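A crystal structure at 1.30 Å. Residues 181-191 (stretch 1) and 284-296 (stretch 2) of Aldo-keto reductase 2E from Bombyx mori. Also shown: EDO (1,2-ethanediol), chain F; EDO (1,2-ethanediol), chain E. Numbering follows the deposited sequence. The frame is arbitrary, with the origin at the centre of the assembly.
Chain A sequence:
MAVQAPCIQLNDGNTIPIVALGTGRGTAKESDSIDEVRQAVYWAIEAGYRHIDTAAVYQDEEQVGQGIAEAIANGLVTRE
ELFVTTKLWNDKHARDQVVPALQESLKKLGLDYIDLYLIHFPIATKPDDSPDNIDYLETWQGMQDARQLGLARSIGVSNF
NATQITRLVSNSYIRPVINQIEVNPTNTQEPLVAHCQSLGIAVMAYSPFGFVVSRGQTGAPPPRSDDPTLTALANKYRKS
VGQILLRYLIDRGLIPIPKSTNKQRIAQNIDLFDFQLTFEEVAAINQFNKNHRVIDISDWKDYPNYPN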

ATOM      1  N   ILE A 181      -3.859   4.594  -1.408  1.00  7.09           N
ATOM      2  CA  ILE A 181      -3.565   6.012  -1.620  1.00  7.94           C
ATOM      3  C   ILE A 181      -2.618   6.506  -0.518  1.00  8.27           C
ATOM      4  O   ILE A 181      -2.423   5.839   0.515  1.00  7.75           O
ATOM      5  N   GLU A 182      -2.028   7.672  -0.736  1.00  7.88           N
ATOM      6  CA  GLU A 182      -1.107   8.251   0.233  1.00  8.19           C
ATOM      7  C   GLU A 182      -1.845   8.833   1.418  1.00  7.10           C
ATOM      8  O   GLU A 182      -2.662   9.730   1.237  1.00  9.02           O
ATOM      9  N   VAL A 183      -1.553   8.351   2.625  1.00  7.66           N
ATOM     10  CA  VAL A 183      -2.138   8.924   3.830  1.00  7.28           C
ATOM     11  C   VAL A 183      -1.084   9.021   4.913  1.00  7.67           C
ATOM     12  O   VAL A 183      -0.442   8.021   5.276  1.00  8.12           O
ATOM     13  N   ASN A 184      -0.914  10.242   5.427  1.00  7.59           N
ATOM     14  CA  ASN A 184       0.076  10.542   6.455  1.00  7.20           C
ATOM     15  C   ASN A 184      -0.282  11.938   6.996  1.00  7.53           C
ATOM     16  O   ASN A 184      -1.250  12.546   6.539  1.00  8.02           O
ATOM     17  N   PRO A 185       0.468  12.446   8.001  1.00  7.77           N
ATOM     18  CA  PRO A 185      -0.064  13.642   8.671  1.00  8.44           C
ATOM     19  C   PRO A 185      -0.120  14.892   7.819  1.00  8.24           C
ATOM     20  O   PRO A 185      -0.943  15.778   8.077  1.00  8.84           O
ATOM     21  N   THR A 186       0.745  14.976   6.827  1.00  8.43           N
ATOM     22  CA  THR A 186       0.755  16.147   5.947  1.00  9.98           C
ATOM     23  C   THR A 186      -0.059  15.965   4.655  1.00  9.04           C
ATOM     24  O   THR A 186      -0.165  16.906   3.846  1.00  9.64           O
ATOM     25  N   ASN A 187      -0.660  14.790   4.497  1.00  9.17           N
ATOM     26  CA  ASN A 187      -1.499  14.494   3.318  1.00  8.67           C
ATOM     27  C   ASN A 187      -2.573  13.518   3.784  1.00  8.82           C
ATOM     28  O   ASN A 187      -2.485  12.300   3.562  1.00  8.48           O
ATOM     29  N   THR A 188      -3.574  14.041   4.470  1.00  8.85           N
ATOM     30  CA  THR A 188      -4.473  13.204   5.242  1.00  8.49           C
ATOM     31  C   THR A 188      -5.652  12.622   4.437  1.00 10.01           C
ATOM     32  O   THR A 188      -6.315  11.676   4.884  1.00  9.19           O
ATOM     33  N   GLN A 189      -5.920  13.206   3.269  1.00  9.19           N
ATOM     34  CA  GLN A 189      -6.962  12.740   2.345  1.00  7.80           C
ATOM     35  C   GLN A 189      -8.271  12.410   3.043  1.00  9.11           C
ATOM     36  O   GLN A 189      -8.895  11.359   2.783  1.00  9.87           O
ATOM     37  N   GLU A 190      -8.761  13.311   3.894  1.00  9.50           N
ATOM     38  CA  GLU A 190      -9.942  12.990   4.672  1.00  9.83           C
ATOM     39  C   GLU A 190     -11.195  12.775   3.817  1.00  9.26           C
ATOM     40  O   GLU A 190     -11.903  11.789   3.995  1.00  9.24           O
ATOM     41  N   PRO A 191     -11.484  13.680   2.877  1.00  9.70           N
ATOM     42  CA  PRO A 191     -12.683  13.450   2.071  1.00  9.27           C
ATOM     43  C   PRO A 191     -12.602  12.184   1.215  1.00  8.65           C
ATOM     44  O   PRO A 191     -13.590  11.482   1.116  1.00  8.93           O
ATOM     45  N   ALA A 284      -5.881  16.009  16.332  1.00 10.91           N
ATOM     46  CA  ALA A 284      -4.674  16.819  16.411  1.00 10.90           C
ATOM     47  C   ALA A 284      -3.724  16.458  15.277  1.00  9.99           C
ATOM     48  O   ALA A 284      -3.095  17.333  14.676  1.00 11.53           O
ATOM     49  N   ILE A 285      -3.579  15.168  15.001  1.00  9.49           N
ATOM     50  CA  ILE A 285      -2.688  14.779  13.927  1.00  9.01           C
ATOM     51  C   ILE A 285      -3.271  15.225  12.573  1.00  9.38           C
ATOM     52  O   ILE A 285      -2.529  15.701  11.712  1.00  9.46           O
ATOM     53  N   ASN A 286      -4.587  15.143  12.417  1.00 10.63           N
ATOM     54  CA  ASN A 286      -5.223  15.616  11.184  1.00 11.18           C
ATOM     55  C   ASN A 286      -4.897  17.077  10.939  1.00 11.09           C
ATOM     56  O   ASN A 286      -4.850  17.497   9.782  1.00 11.69           O
ATOM     57  N   GLN A 287      -4.630  17.843  11.989  1.00 11.09           N
ATOM     58  CA  GLN A 287      -4.360  19.253  11.833  1.00 12.10           C
ATOM     59  C   GLN A 287      -3.015  19.567  11.192  1.00 11.33           C
ATOM     60  O   GLN A 287      -2.771  20.719  10.830  1.00 13.67           O
ATOM     61  N   PHE A 288      -2.124  18.577  11.078  1.00  9.58           N
ATOM     62  CA  PHE A 288      -0.889  18.752  10.332  1.00 10.58           C
ATOM     63  C   PHE A 288      -1.115  18.779   8.795  1.00 10.28           C
ATOM     64  O   PHE A 288      -0.193  19.074   8.035  1.00 10.23           O
ATOM     65  N   ASN A 289      -2.326  18.461   8.334  1.00  9.34           N
ATOM     66  CA  ASN A 289      -2.518  18.319   6.895  1.00 10.20           C
ATOM     67  C   ASN A 289      -2.111  19.561   6.121  1.00 10.29           C
ATOM     68  O   ASN A 289      -2.528  20.678   6.459  1.00 10.91           O
ATOM     69  N   LYS A 290      -1.395  19.337   5.018  1.00 11.07           N
ATOM     70  CA  LYS A 290      -1.018  20.381   4.073  1.00 12.08           C
ATOM     71  C   LYS A 290      -1.390  19.978   2.649  1.00 13.85           C
ATOM     72  O   LYS A 290      -1.066  20.698   1.706  1.00 13.81           O
ATOM     73  N   ASN A 291      -2.020  18.818   2.478  1.00 11.06           N
ATOM     74  CA  ASN A 291      -2.227  18.238   1.136  1.00 11.71           C
ATOM     75  C   ASN A 291      -0.925  18.265   0.354  1.00 13.04           C
ATOM     76  O   ASN A 291      -0.891  18.568  -0.852  1.00 13.97           O
ATOM     77  N   HIS A 292       0.155  17.899   1.018  1.00 11.38           N
ATOM     78  CA  HIS A 292       1.476  17.914   0.427  1.00 10.41           C
ATOM     79  C   HIS A 292       1.910  16.470   0.286  1.00 11.80           C
ATOM     80  O   HIS A 292       2.166  15.792   1.282  1.00 12.03           O
ATOM     81  N   ARG A 293       2.013  16.013  -0.955  1.00 11.30           N
ATOM     82  CA  ARG A 293       2.297  14.620  -1.244  1.00  9.39           C
ATOM     83  C   ARG A 293       3.770  14.305  -1.189  1.00 11.04           C
ATOM     84  O   ARG A 293       4.599  15.021  -1.758  1.00 12.28           O
ATOM     85  N   VAL A 294       4.113  13.226  -0.502  1.00  9.97           N
ATOM     86  CA  VAL A 294       5.414  12.595  -0.613  1.00 11.01           C
ATOM     87  C   VAL A 294       5.663  12.109  -2.039  1.00 13.75           C
ATOM     88  O   VAL A 294       6.758  12.259  -2.572  1.00 14.80           O
ATOM     89  N   ILE A 295       4.644  11.512  -2.647  1.00 10.42           N
ATOM     90  CA  ILE A 295       4.773  10.945  -3.999  1.00 12.92           C
ATOM     91  C   ILE A 295       4.227  11.948  -5.009  1.00 13.08           C
ATOM     92  O   ILE A 295       3.026  12.171  -5.118  1.00 14.15           O
ATOM     93  N   ASP A 296       5.163  12.567  -5.709  1.00 15.33           N
ATOM     94  CA  ASP A 296       4.878  13.630  -6.660  1.00 17.28           C
ATOM     95  C   ASP A 296       4.942  13.049  -8.074  1.00 14.29           C
ATOM     96  O   ASP A 296       5.994  12.614  -8.540  1.00 15.47           O
TER

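Loops that lack regular secondary structure are often held together by side chains and carbonyls that satisfy the backbone amides of a neighbouring segment, and the contact between residues 181-191 and 284-296 of this aldo-keto reductase illustrates the principle well. About 724 Å² is buried between two segments whose touching residues are at least 96 positions apart in sequence, and Thr-186, Pro-185 and Glu-182 account for much of the first stretch's share.

Glu-182 points its CA-to-CB bond toward the other stretch and extends with chi1 and chi2 both t, so that its carboxylate reaches two successive backbone amides. Val-294 N donates to Glu-182 OE2 at 2.8 Å and Ile-295 N donates to Glu-182 OE1 at 3.1 Å. A buried carboxylate needs such donors, and others complete the set: Asn-184 ND2, on a p rotamer, gives Glu-182 OE2 a hydrogen bond of 3.0 Å, while water 2 donates to Glu-182 OE1 and accepts from Arg-293 NH1, linking acid and guanidinium indirectly.

Thr-186 lies where the backbones run closest, its CA 4.0 Å from Asn-289 CA. Its carbonyl makes the direct polar contacts across the stretches, with Lys-290 N and His-292 N each donating to Thr-186 O at 3.0 Å. The side chain, p in chi1, places Thr-186 CG2 3.6 Å from Phe-288 O, and its OG1 donates to water 3, which in turn donates to Asn-184 OD1 and His-292 O. Beside it, Pro-185 supplies the apolar patch: Pro-185 CB is 3.9 Å from both Ile-285 CG2 and Phe-288 CB. The m rotamer of Phe-288 carries the end of its ring away from the contact.

Asn-289 answers from the second stretch. Its t rotamer brings Asn-289 OD1 within 3.0 Å of Thr-188 N, which donates to it, and the same oxygen accepts from Asn-291 N, so one side chain ties its own loop to the facing one. Thr-188, a p rotamer pointing toward the partner, donates from Thr-188 OG1 to Glu-190 OE2 at 2.7 Å; Glu-190 OE2 also approaches Asn-286 CB at 3.6 Å.

At the margin, Arg-293 adopts m in chi1 and an extended chi2 and chi3. Asn-187 ND2 lies over one face of its guanidinium, and Asn-187 OD1 comes 3.5 Å from Arg-293 CG. A 1,2-ethanediol (chain F), probably from the crystallisation liquor, bridges the stretches here: EDO O1 accepts from Arg-293 NH1 and NH2 and donates to Gln-189 OE1 at 2.6 Å. Water 4 makes another bridge, accepting from Gln-189 N and donating to Asn-291 OD1.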

ATOM      1  CB  ILE A 181      -4.867   6.865  -1.648  1.00  7.74           C
ATOM      2  CG1 ILE A 181      -5.669   6.650  -0.380  1.00  8.40           C
ATOM      3  CG2 ILE A 181      -5.670   6.501  -2.884  1.00  9.44           C
ATOM      4  CD1 ILE A 181      -6.867   7.611  -0.221  1.00 12.30           C
ATOM      5  CB  GLU A 182      -0.275   9.347  -0.430  1.00  9.22           C
ATOM      6  CG  GLU A 182       0.761   9.871   0.514  1.00  8.78           C
ATOM      7  CD  GLU A 182       1.654  10.941  -0.052  1.00  8.58           C
ATOM      8  OE1 GLU A 182       1.912  10.984  -1.264  1.00 10.81           O
ATOM      9  OE2 GLU A 182       2.164  11.737   0.755  1.00  9.91           O
ATOM     10  CB  VAL A 183      -3.382   8.158   4.360  1.00  7.84           C
ATOM     11  CG1 VAL A 183      -4.106   9.017   5.379  1.00  8.27           C
ATOM     12  CG2 VAL A 183      -4.312   7.765   3.227  1.00  8.83           C
ATOM     13  CB  ASN A 184       1.500  10.453   5.881  1.00  8.82           C
ATOM     14  CG  ASN A 184       1.670  11.294   4.641  1.00  9.34           C
ATOM     15  OD1 ASN A 184       1.314  12.485   4.642  1.00  9.53           O
ATOM     16  ND2 ASN A 184       2.149  10.685   3.561  1.00  8.13           N
ATOM     17  CB  PRO A 185       0.910  13.850   9.856  1.00  8.07           C
ATOM     18  CG  PRO A 185       1.394  12.445  10.172  1.00  9.45           C
ATOM     19  CD  PRO A 185       1.518  11.780   8.794  1.00  8.53           C
ATOM     20  CB  THR A 186       2.196  16.613   5.648  1.00  9.38           C
ATOM     21  OG1 THR A 186       3.066  15.494   5.449  1.00  9.31           O
ATOM     22  CG2 THR A 186       2.722  17.392   6.820  1.00 10.12           C
ATOM     23  CB  ASN A 187      -0.680  13.922   2.168  1.00  9.52           C
ATOM     24  CG  ASN A 187      -1.438  13.911   0.842  1.00 11.49           C
ATOM     25  OD1 ASN A 187      -1.609  14.953   0.227  1.00 12.76           O
ATOM     26  ND2 ASN A 187      -1.876  12.738   0.393  1.00 11.23           N
ATOM     27  CB  THR A 188      -5.019  13.963   6.442  1.00  8.31           C
ATOM     28  OG1 THR A 188      -5.688  15.135   5.978  1.00  9.31           O
ATOM     29  CG2 THR A 188      -3.922  14.355   7.403  1.00  9.52           C
ATOM     30  CB  GLN A 189      -6.495  11.540   1.494  1.00 12.41           C
ATOM     31  CG  GLN A 189      -5.180  11.800   0.776  1.00 10.26           C
ATOM     32  CD  GLN A 189      -5.121  11.225  -0.611  1.00 11.08           C
ATOM     33  OE1 GLN A 189      -6.030  11.442  -1.432  1.00 14.80           O
ATOM     34  NE2 GLN A 189      -4.052  10.549  -0.915  1.00  9.47           N
ATOM     35  CB  GLU A 190     -10.138  13.998   5.808  1.00  9.77           C
ATOM     36  CG  GLU A 190      -9.009  13.843   6.863  1.00 12.21           C
ATOM     37  CD  GLU A 190      -8.771  15.086   7.719  1.00 23.76           C
ATOM     38  OE1 GLU A 190      -9.719  15.495   8.373  1.00 18.87           O
ATOM     39  OE2 GLU A 190      -7.656  15.668   7.730  1.00 18.18           O
ATOM     40  CB  PRO A 191     -12.789  14.731   1.234  1.00 12.33           C
ATOM     41  CG  PRO A 191     -12.109  15.783   2.092  1.00 12.02           C
ATOM     42  CD  PRO A 191     -10.979  15.051   2.725  1.00 10.49           C
ATOM     43  CB  ALA A 284      -3.980  16.630  17.773  1.00 12.85           C
ATOM     44  CB  ILE A 285      -2.372  13.271  13.965  1.00  9.87           C
ATOM     45  CG1 ILE A 285      -1.582  12.959  15.236  1.00  9.70           C
ATOM     46  CG2 ILE A 285      -1.600  12.867  12.729  1.00  8.63           C
ATOM     47  CD1 ILE A 285      -1.426  11.475  15.501  1.00 11.03           C
ATOM     48  CB  ASN A 286      -6.746  15.467  11.253  1.00 11.58           C
ATOM     49  CG  ASN A 286      -7.225  14.044  11.021  1.00 13.91           C
ATOM     50  OD1 ASN A 286      -6.530  13.219  10.441  1.00 13.62           O
ATOM     51  ND2 ASN A 286      -8.444  13.773  11.457  1.00 13.19           N
ATOM     52  CB  GLN A 287      -4.517  19.972  13.180  1.00 15.39           C
ATOM     53  CG  GLN A 287      -5.959  20.032  13.671  1.00 22.81           C
ATOM     54  CD  GLN A 287      -6.887  20.667  12.654  1.00 32.15           C
ATOM     55  OE1 GLN A 287      -6.762  21.850  12.336  1.00 43.22           O
ATOM     56  NE2 GLN A 287      -7.811  19.878  12.118  1.00 38.82           N
ATOM     57  CB  PHE A 288       0.084  17.624  10.655  1.00 11.27           C
ATOM     58  CG  PHE A 288       0.713  17.717  12.012  1.00 10.72           C
ATOM     59  CD1 PHE A 288       1.514  18.799  12.349  1.00 13.35           C
ATOM     60  CD2 PHE A 288       0.525  16.689  12.941  1.00 11.41           C
ATOM     61  CE1 PHE A 288       2.124  18.865  13.611  1.00 15.21           C
ATOM     62  CE2 PHE A 288       1.130  16.751  14.208  1.00 12.12           C
ATOM     63  CZ  PHE A 288       1.925  17.836  14.536  1.00 14.47           C
ATOM     64  CB  ASN A 289      -3.978  18.023   6.583  1.00  9.99           C
ATOM     65  CG  ASN A 289      -4.185  17.743   5.118  1.00 10.38           C
ATOM     66  OD1 ASN A 289      -3.393  17.043   4.505  1.00 10.29           O
ATOM     67  ND2 ASN A 289      -5.221  18.338   4.538  1.00 11.64           N
ATOM     68  CB  LYS A 290       0.500  20.588   4.119  1.00 13.00           C
ATOM     69  CG  LYS A 290       1.027  21.125   5.413  1.00 15.97           C
ATOM     70  CD  LYS A 290       0.598  22.535   5.584  1.00 17.49           C
ATOM     71  CE  LYS A 290       1.345  23.192   6.752  1.00 29.42           C
ATOM     72  NZ  LYS A 290       0.945  24.618   6.905  1.00 34.21           N
ATOM     73  CB  ASN A 291      -3.329  18.969   0.379  1.00 11.66           C
ATOM     74  CG  ASN A 291      -4.617  19.038   1.181  1.00 12.46           C
ATOM     75  OD1 ASN A 291      -5.167  18.027   1.616  1.00 11.84           O
ATOM     76  ND2 ASN A 291      -5.094  20.247   1.415  1.00 15.96           N
ATOM     77  CB  HIS A 292       2.421  18.699   1.339  1.00 12.17           C
ATOM     78  CG  HIS A 292       3.818  18.857   0.818  1.00 12.05           C
ATOM     79  ND1 HIS A 292       4.634  19.892   1.234  1.00 18.64           N
ATOM     80  CD2 HIS A 292       4.552  18.140  -0.067  1.00 17.58           C
ATOM     81  CE1 HIS A 292       5.800  19.804   0.627  1.00 18.47           C
ATOM     82  NE2 HIS A 292       5.779  18.753  -0.171  1.00 17.53           N
ATOM     83  CB  ARG A 293       1.731  14.222  -2.602  1.00  9.51           C
ATOM     84  CG  ARG A 293       0.240  14.371  -2.723  1.00 11.47           C
ATOM     85  CD  ARG A 293      -0.199  14.249  -4.188  1.00 10.91           C
ATOM     86  NE  ARG A 293      -1.625  14.458  -4.369  1.00 14.17           N
ATOM     87  CZ  ARG A 293      -2.549  13.526  -4.194  1.00 13.54           C
ATOM     88  NH1 ARG A 293      -2.229  12.298  -3.834  1.00 14.33           N
ATOM     89  NH2 ARG A 293      -3.819  13.850  -4.373  1.00 16.41           N
ATOM     90  CB  VAL A 294       5.543  11.399   0.359  1.00 11.17           C
ATOM     91  CG1 VAL A 294       6.811  10.596   0.102  1.00 14.13           C
ATOM     92  CG2 VAL A 294       5.534  11.887   1.791  1.00 11.71           C
ATOM     93  CB  ILE A 295       4.071   9.548  -4.106  1.00 12.57           C
ATOM     94  CG1 ILE A 295       4.685   8.564  -3.091  1.00 12.12           C
ATOM     95  CG2 ILE A 295       4.134   9.000  -5.526  1.00 16.38           C
ATOM     96  CD1 ILE A 295       6.167   8.254  -3.268  1.00 18.42           C
ATOM     97  CB  ASP A 296       5.917  14.733  -6.431  1.00 18.08           C
ATOM     98  CG  ASP A 296       5.828  15.877  -7.423  1.00 24.94           C
ATOM     99  OD1 ASP A 296       4.893  15.920  -8.227  1.00 21.42           O
ATOM    100  OD2 ASP A 296       6.721  16.753  -7.377  1.00 28.53           O
TER
HETATM  101  C1  EDO F 405      -5.868  10.278  -4.674  1.00 21.32           C
HETATM  102  O1  EDO F 405      -5.137  11.236  -3.889  1.00 17.16           O
HETATM  103  C2  EDO F 405      -5.157  10.035  -5.969  1.00 20.54           C
HETATM  104  O2  EDO F 405      -3.779   9.699  -5.746  1.00 15.57           O
HETATM  105  C1  EDO E 404      -8.608  19.247   2.612  1.00 20.32           C
HETATM  106  O1  EDO E 404      -7.690  20.186   3.229  1.00 19.01           O
HETATM  107  C2  EDO E 404      -9.652  18.725   3.595  1.00 26.33           C
HETATM  108  O2  EDO E 404      -9.023  17.978   4.657  1.00 19.61           O
HETATM  109  O   HOH W   1      -2.433   9.129  -3.301  1.00 11.32           O
HETATM  110  O   HOH W   2       0.473  10.956  -3.546  1.00 17.92           O
HETATM  111  O   HOH W   3       2.928  14.111   3.220  1.00 10.27           O
HETATM  112  O   HOH W   4      -4.641  15.248   1.685  1.00 12.36           O